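INSIG protein homolog (Mycobacterium vanbaalenii PYR-1, PDB 4XU6) binds diacylglycerol as a homotrimeric membrane protein of the INSIG family, built from six transmembrane helices. Local coordinates at residues V129-V143 against L157-F171. Numbering follows the deposited sequence.
With TDA (N-tridecanoic acid), chain E; TDA (N-tridecanoic acid), chain F.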
# COMPACT_ATOMS: atom_id res chain seq x y z
N VAL A 129 -20.17 -7.86 -0.58
CA VAL A 129 -21.07 -7.48 -1.66
C VAL A 129 -22.35 -6.82 -1.13
O VAL A 129 -22.83 -5.84 -1.70
CB VAL A 129 -21.45 -8.70 -2.56
CG1 VAL A 129 -22.58 -8.32 -3.52
CG2 VAL A 129 -20.24 -9.17 -3.35
N VAL A 130 -22.90 -7.37 -0.05
CA VAL A 130 -24.11 -6.82 0.56
C VAL A 130 -23.98 -5.32 0.88
O VAL A 130 -24.82 -4.52 0.48
CB VAL A 130 -24.51 -7.61 1.83
CG1 VAL A 130 -25.64 -6.91 2.57
CG2 VAL A 130 -24.92 -9.04 1.46
N ILE A 131 -22.90 -4.94 1.56
CA ILE A 131 -22.69 -3.54 1.95
C ILE A 131 -22.13 -2.69 0.79
O ILE A 131 -22.36 -1.48 0.73
CB ILE A 131 -21.81 -3.44 3.23
CG1 ILE A 131 -21.82 -2.01 3.80
CG2 ILE A 131 -20.39 -3.93 2.96
CD1 ILE A 131 -23.17 -1.60 4.36
N ALA A 132 -21.46 -3.32 -0.17
CA ALA A 132 -21.01 -2.59 -1.37
C ALA A 132 -22.21 -2.13 -2.18
O ALA A 132 -22.09 -1.23 -3.02
CB ALA A 132 -20.09 -3.45 -2.24
N VAL A 133 -23.36 -2.76 -1.97
CA VAL A 133 -24.60 -2.33 -2.61
C VAL A 133 -25.38 -1.38 -1.70
O VAL A 133 -25.76 -0.28 -2.10
CB VAL A 133 -25.50 -3.53 -3.01
CG1 VAL A 133 -26.88 -3.03 -3.44
CG2 VAL A 133 -24.84 -4.34 -4.12
N ILE A 134 -25.61 -1.81 -0.46
CA ILE A 134 -26.39 -1.04 0.50
C ILE A 134 -25.74 0.30 0.88
O ILE A 134 -26.42 1.33 0.94
CB ILE A 134 -26.69 -1.87 1.76
CG1 ILE A 134 -27.65 -3.01 1.43
CG2 ILE A 134 -27.29 -1.00 2.88
CD1 ILE A 134 -27.90 -3.96 2.60
N GLY A 135 -24.44 0.28 1.16
CA GLY A 135 -23.72 1.50 1.50
C GLY A 135 -23.89 2.62 0.49
O GLY A 135 -24.37 3.70 0.83
N PRO A 136 -23.50 2.37 -0.77
CA PRO A 136 -23.68 3.41 -1.79
C PRO A 136 -25.15 3.80 -2.02
O PRO A 136 -25.42 4.96 -2.31
CB PRO A 136 -23.10 2.76 -3.05
CG PRO A 136 -22.04 1.84 -2.52
CD PRO A 136 -22.65 1.27 -1.25
N ALA A 137 -26.07 2.84 -1.89
CA ALA A 137 -27.49 3.13 -2.07
C ALA A 137 -28.00 4.12 -1.01
O ALA A 137 -28.71 5.07 -1.34
CB ALA A 137 -28.31 1.83 -2.03
N VAL A 138 -27.64 3.89 0.25
CA VAL A 138 -27.98 4.81 1.33
C VAL A 138 -27.40 6.20 1.06
O VAL A 138 -28.08 7.21 1.22
CB VAL A 138 -27.50 4.28 2.69
CG1 VAL A 138 -27.59 5.36 3.76
CG2 VAL A 138 -28.30 3.04 3.11
N GLU A 139 -26.13 6.26 0.64
CA GLU A 139 -25.50 7.54 0.35
C GLU A 139 -26.18 8.27 -0.81
O GLU A 139 -26.38 9.49 -0.75
CB GLU A 139 -24.01 7.36 0.06
CG GLU A 139 -23.22 6.89 1.29
CD GLU A 139 -21.77 7.32 1.25
OE1 GLU A 139 -21.47 8.39 0.68
OE2 GLU A 139 -20.93 6.58 1.79
N ILE A 140 -26.55 7.53 -1.85
CA ILE A 140 -27.21 8.14 -3.00
C ILE A 140 -28.54 8.78 -2.57
O ILE A 140 -28.87 9.90 -2.99
CB ILE A 140 -27.41 7.12 -4.14
CG1 ILE A 140 -26.08 6.83 -4.84
CG2 ILE A 140 -28.45 7.62 -5.15
CD1 ILE A 140 -26.07 5.50 -5.62
N ALA A 141 -29.29 8.08 -1.72
CA ALA A 141 -30.55 8.62 -1.21
C ALA A 141 -30.33 9.87 -0.35
O ALA A 141 -31.07 10.84 -0.47
CB ALA A 141 -31.29 7.56 -0.40
N LEU A 142 -29.33 9.82 0.52
CA LEU A 142 -29.01 10.96 1.39
C LEU A 142 -28.58 12.19 0.58
O LEU A 142 -28.96 13.32 0.90
CB LEU A 142 -27.94 10.58 2.43
CG LEU A 142 -28.41 9.69 3.58
CD1 LEU A 142 -27.23 9.16 4.37
CD2 LEU A 142 -29.36 10.41 4.51
N VAL A 143 -27.80 11.96 -0.47
CA VAL A 143 -27.39 13.04 -1.35
C VAL A 143 -28.57 13.63 -2.13
O VAL A 143 -28.68 14.85 -2.26
CB VAL A 143 -26.27 12.58 -2.32
CG1 VAL A 143 -26.08 13.58 -3.44
CG2 VAL A 143 -24.96 12.37 -1.55
N LEU A 157 -21.10 8.31 -9.48
CA LEU A 157 -22.04 7.21 -9.25
C LEU A 157 -23.36 7.75 -8.70
O LEU A 157 -23.62 7.67 -7.50
CB LEU A 157 -21.44 6.16 -8.28
CG LEU A 157 -22.26 4.91 -7.91
CD1 LEU A 157 -22.56 4.07 -9.14
CD2 LEU A 157 -21.58 4.07 -6.85
N PHE A 158 -24.19 8.31 -9.58
CA PHE A 158 -25.46 8.90 -9.19
C PHE A 158 -25.33 9.90 -8.04
O PHE A 158 -26.13 9.88 -7.10
CB PHE A 158 -26.47 7.82 -8.79
CG PHE A 158 -26.68 6.77 -9.85
CD1 PHE A 158 -27.34 7.08 -11.03
CD2 PHE A 158 -26.22 5.48 -9.66
CE1 PHE A 158 -27.54 6.12 -12.01
CE2 PHE A 158 -26.41 4.51 -10.63
CZ PHE A 158 -27.07 4.83 -11.81
N GLY A 159 -24.31 10.75 -8.11
CA GLY A 159 -24.11 11.77 -7.10
C GLY A 159 -23.08 11.42 -6.04
O GLY A 159 -22.68 12.28 -5.26
N VAL A 160 -22.65 10.16 -5.99
CA VAL A 160 -21.62 9.75 -5.03
C VAL A 160 -20.37 9.18 -5.72
O VAL A 160 -20.35 8.98 -6.94
CB VAL A 160 -22.16 8.76 -3.97
CG1 VAL A 160 -23.44 9.29 -3.32
CG2 VAL A 160 -22.40 7.37 -4.59
N ALA A 161 -19.32 8.92 -4.94
CA ALA A 161 -18.06 8.47 -5.54
C ALA A 161 -18.09 6.99 -5.92
O ALA A 161 -18.51 6.15 -5.13
CB ALA A 161 -16.89 8.76 -4.60
N PRO A 162 -17.65 6.68 -7.15
CA PRO A 162 -17.53 5.27 -7.56
C PRO A 162 -16.64 4.45 -6.62
O PRO A 162 -16.89 3.26 -6.45
CB PRO A 162 -16.91 5.37 -8.96
CG PRO A 162 -17.43 6.71 -9.49
CD PRO A 162 -17.43 7.62 -8.26
N PHE A 163 -15.65 5.08 -5.98
CA PHE A 163 -14.77 4.36 -5.06
C PHE A 163 -15.50 3.78 -3.84
O PHE A 163 -14.96 2.93 -3.15
CB PHE A 163 -13.52 5.17 -4.64
CG PHE A 163 -13.81 6.41 -3.79
CD1 PHE A 163 -14.33 6.30 -2.50
CD2 PHE A 163 -13.49 7.66 -4.28
CE1 PHE A 163 -14.57 7.44 -1.72
CE2 PHE A 163 -13.72 8.82 -3.52
CZ PHE A 163 -14.26 8.70 -2.23
N LEU A 164 -16.72 4.25 -3.57
CA LEU A 164 -17.50 3.70 -2.46
C LEU A 164 -17.74 2.21 -2.62
O LEU A 164 -17.77 1.48 -1.64
CB LEU A 164 -18.85 4.41 -2.32
CG LEU A 164 -18.77 5.87 -1.86
CD1 LEU A 164 -20.17 6.47 -1.80
CD2 LEU A 164 -18.08 5.98 -0.51
N ALA A 165 -17.92 1.75 -3.85
CA ALA A 165 -18.20 0.34 -4.04
C ALA A 165 -17.06 -0.56 -3.51
O ALA A 165 -17.31 -1.42 -2.66
CB ALA A 165 -18.58 0.02 -5.51
N PRO A 166 -15.81 -0.35 -3.98
CA PRO A 166 -14.78 -1.21 -3.37
C PRO A 166 -14.45 -0.82 -1.92
O PRO A 166 -13.99 -1.68 -1.16
CB PRO A 166 -13.55 -1.00 -4.27
CG PRO A 166 -13.79 0.30 -4.98
CD PRO A 166 -15.29 0.38 -5.15
N LEU A 167 -14.66 0.43 -1.52
CA LEU A 167 -14.39 0.80 -0.13
C LEU A 167 -15.34 0.06 0.82
O LEU A 167 -14.89 -0.53 1.79
CB LEU A 167 -14.47 2.32 0.09
CG LEU A 167 -14.28 2.85 1.52
CD1 LEU A 167 -12.94 2.43 2.09
CD2 LEU A 167 -14.45 4.39 1.56
N TYR A 168 -16.64 0.09 0.52
CA TYR A 168 -17.61 -0.63 1.34
C TYR A 168 -17.36 -2.14 1.27
O TYR A 168 -17.51 -2.84 2.27
CB TYR A 168 -19.05 -0.31 0.90
CG TYR A 168 -19.62 0.96 1.52
CD1 TYR A 168 -19.96 1.01 2.87
CD2 TYR A 168 -19.83 2.11 0.75
CE1 TYR A 168 -20.48 2.17 3.45
CE2 TYR A 168 -20.37 3.29 1.32
CZ TYR A 168 -20.69 3.29 2.68
OH TYR A 168 -21.21 4.42 3.28
N PHE A 169 -16.98 -2.64 0.10
CA PHE A 169 -16.69 -4.07 -0.02
C PHE A 169 -15.61 -4.50 0.97
O PHE A 169 -15.78 -5.48 1.70
CB PHE A 169 -16.28 -4.43 -1.45
CG PHE A 169 -15.85 -5.88 -1.60
CD1 PHE A 169 -16.80 -6.88 -1.80
CD2 PHE A 169 -14.51 -6.23 -1.50
CE1 PHE A 169 -16.40 -8.22 -1.91
CE2 PHE A 169 -14.10 -7.56 -1.62
CZ PHE A 169 -15.05 -8.56 -1.82
N ALA A 170 -14.50 -3.77 1.00
CA ALA A 170 -13.41 -4.06 1.93
C ALA A 170 -13.88 -3.96 3.38
O ALA A 170 -13.52 -4.78 4.21
CB ALA A 170 -12.21 -3.12 1.69
N PHE A 171 -14.69 -2.94 3.68
CA PHE A 171 -15.32 -2.81 4.99
C PHE A 171 -16.10 -4.08 5.37
O PHE A 171 -15.91 -4.64 6.46
CB PHE A 171 -16.20 -1.54 4.99
CG PHE A 171 -17.16 -1.44 6.16
CD1 PHE A 171 -16.73 -1.63 7.47
CD2 PHE A 171 -18.50 -1.13 5.93
CE1 PHE A 171 -17.63 -1.52 8.55
CE2 PHE A 171 -19.40 -1.02 6.99
CZ PHE A 171 -18.97 -1.20 8.29
O21 TDA E . -17.65 8.07 2.23
O22 TDA E . -19.54 8.95 3.27
C21 TDA E . -18.74 8.02 3.21
C22 TDA E . -18.84 6.88 4.18
C23 TDA E . -17.98 5.69 3.74
C24 TDA E . -17.95 4.60 4.81
C25 TDA E . -17.19 3.36 4.34
C26 TDA E . -17.13 2.27 5.40
C27 TDA E . -16.24 2.75 6.53
C28 TDA E . -16.09 1.72 7.62
C29 TDA E . -15.32 2.32 8.79
C30 TDA E . -15.14 1.24 9.84
C31 TDA E . -14.21 0.15 9.32
C32 TDA E . -13.86 -0.84 10.42
C33 TDA E . -13.45 -2.18 9.84
C21 TDA F . -23.59 8.45 4.97
C22 TDA F . -24.34 7.15 5.19
C23 TDA F . -23.39 6.01 5.54
C24 TDA F . -24.16 4.70 5.63
C25 TDA F . -23.25 3.52 5.91
C26 TDA F . -23.94 2.19 5.60
C27 TDA F . -25.29 2.10 6.29
C28 TDA F . -26.06 0.88 5.83
C29 TDA F . -26.47 0.04 7.03
C30 TDA F . -27.37 0.84 7.97
C31 TDA F . -27.38 0.21 9.35
C32 TDA F . -27.62 -1.30 9.26
C33 TDA F . -28.04 -1.87 10.60
O HOH W 1 -27.92 11.01 -5.38
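Tyr168 lays one ring face over Gly135, whose CA stands 3.7 Å from the centroid and 9° off the normal, a CH-pi contact so close that a CB on Gly135 would run into Tyr168 CD1. The Tyr168 side chain is a knob in a hole formed by Ile131, Gly135, Pro136 and Glu139: Ile131 crosses it at about a right angle, CG1 touching CD1, and Pro136 runs past it in the opposite direction, Pro136 CD 3.6 Å from Tyr168 CD2. At the ring edge, Tyr168 OH donates to the anti lone pair of Glu139 OE2 (2.6 Å), the carboxylate turned 77° from the ring plane. Extended beyond CG, Glu139 also hydrogen-bonds diacylglycerol-binding Tyr150 through OE1. The axes of 129-143 and 164-171 approach to 7.3 Å, N-to-C directions 133° apart; their transmembrane helices, 122-144 and 164-184, form part of the lipid pocket wall. The tridecanoic acid of chain E covers the other Tyr168 face, its C25 3.6 Å from Tyr168 CE1, and continues over Phe171; C25 of the chain F molecule lies 3.4 Å from Tyr168 OH. Val160 CG2 meets Ile140 CG1, and one water donating to Ile140 O and Phe158 O ties the type I' turn 157-160 to the helix.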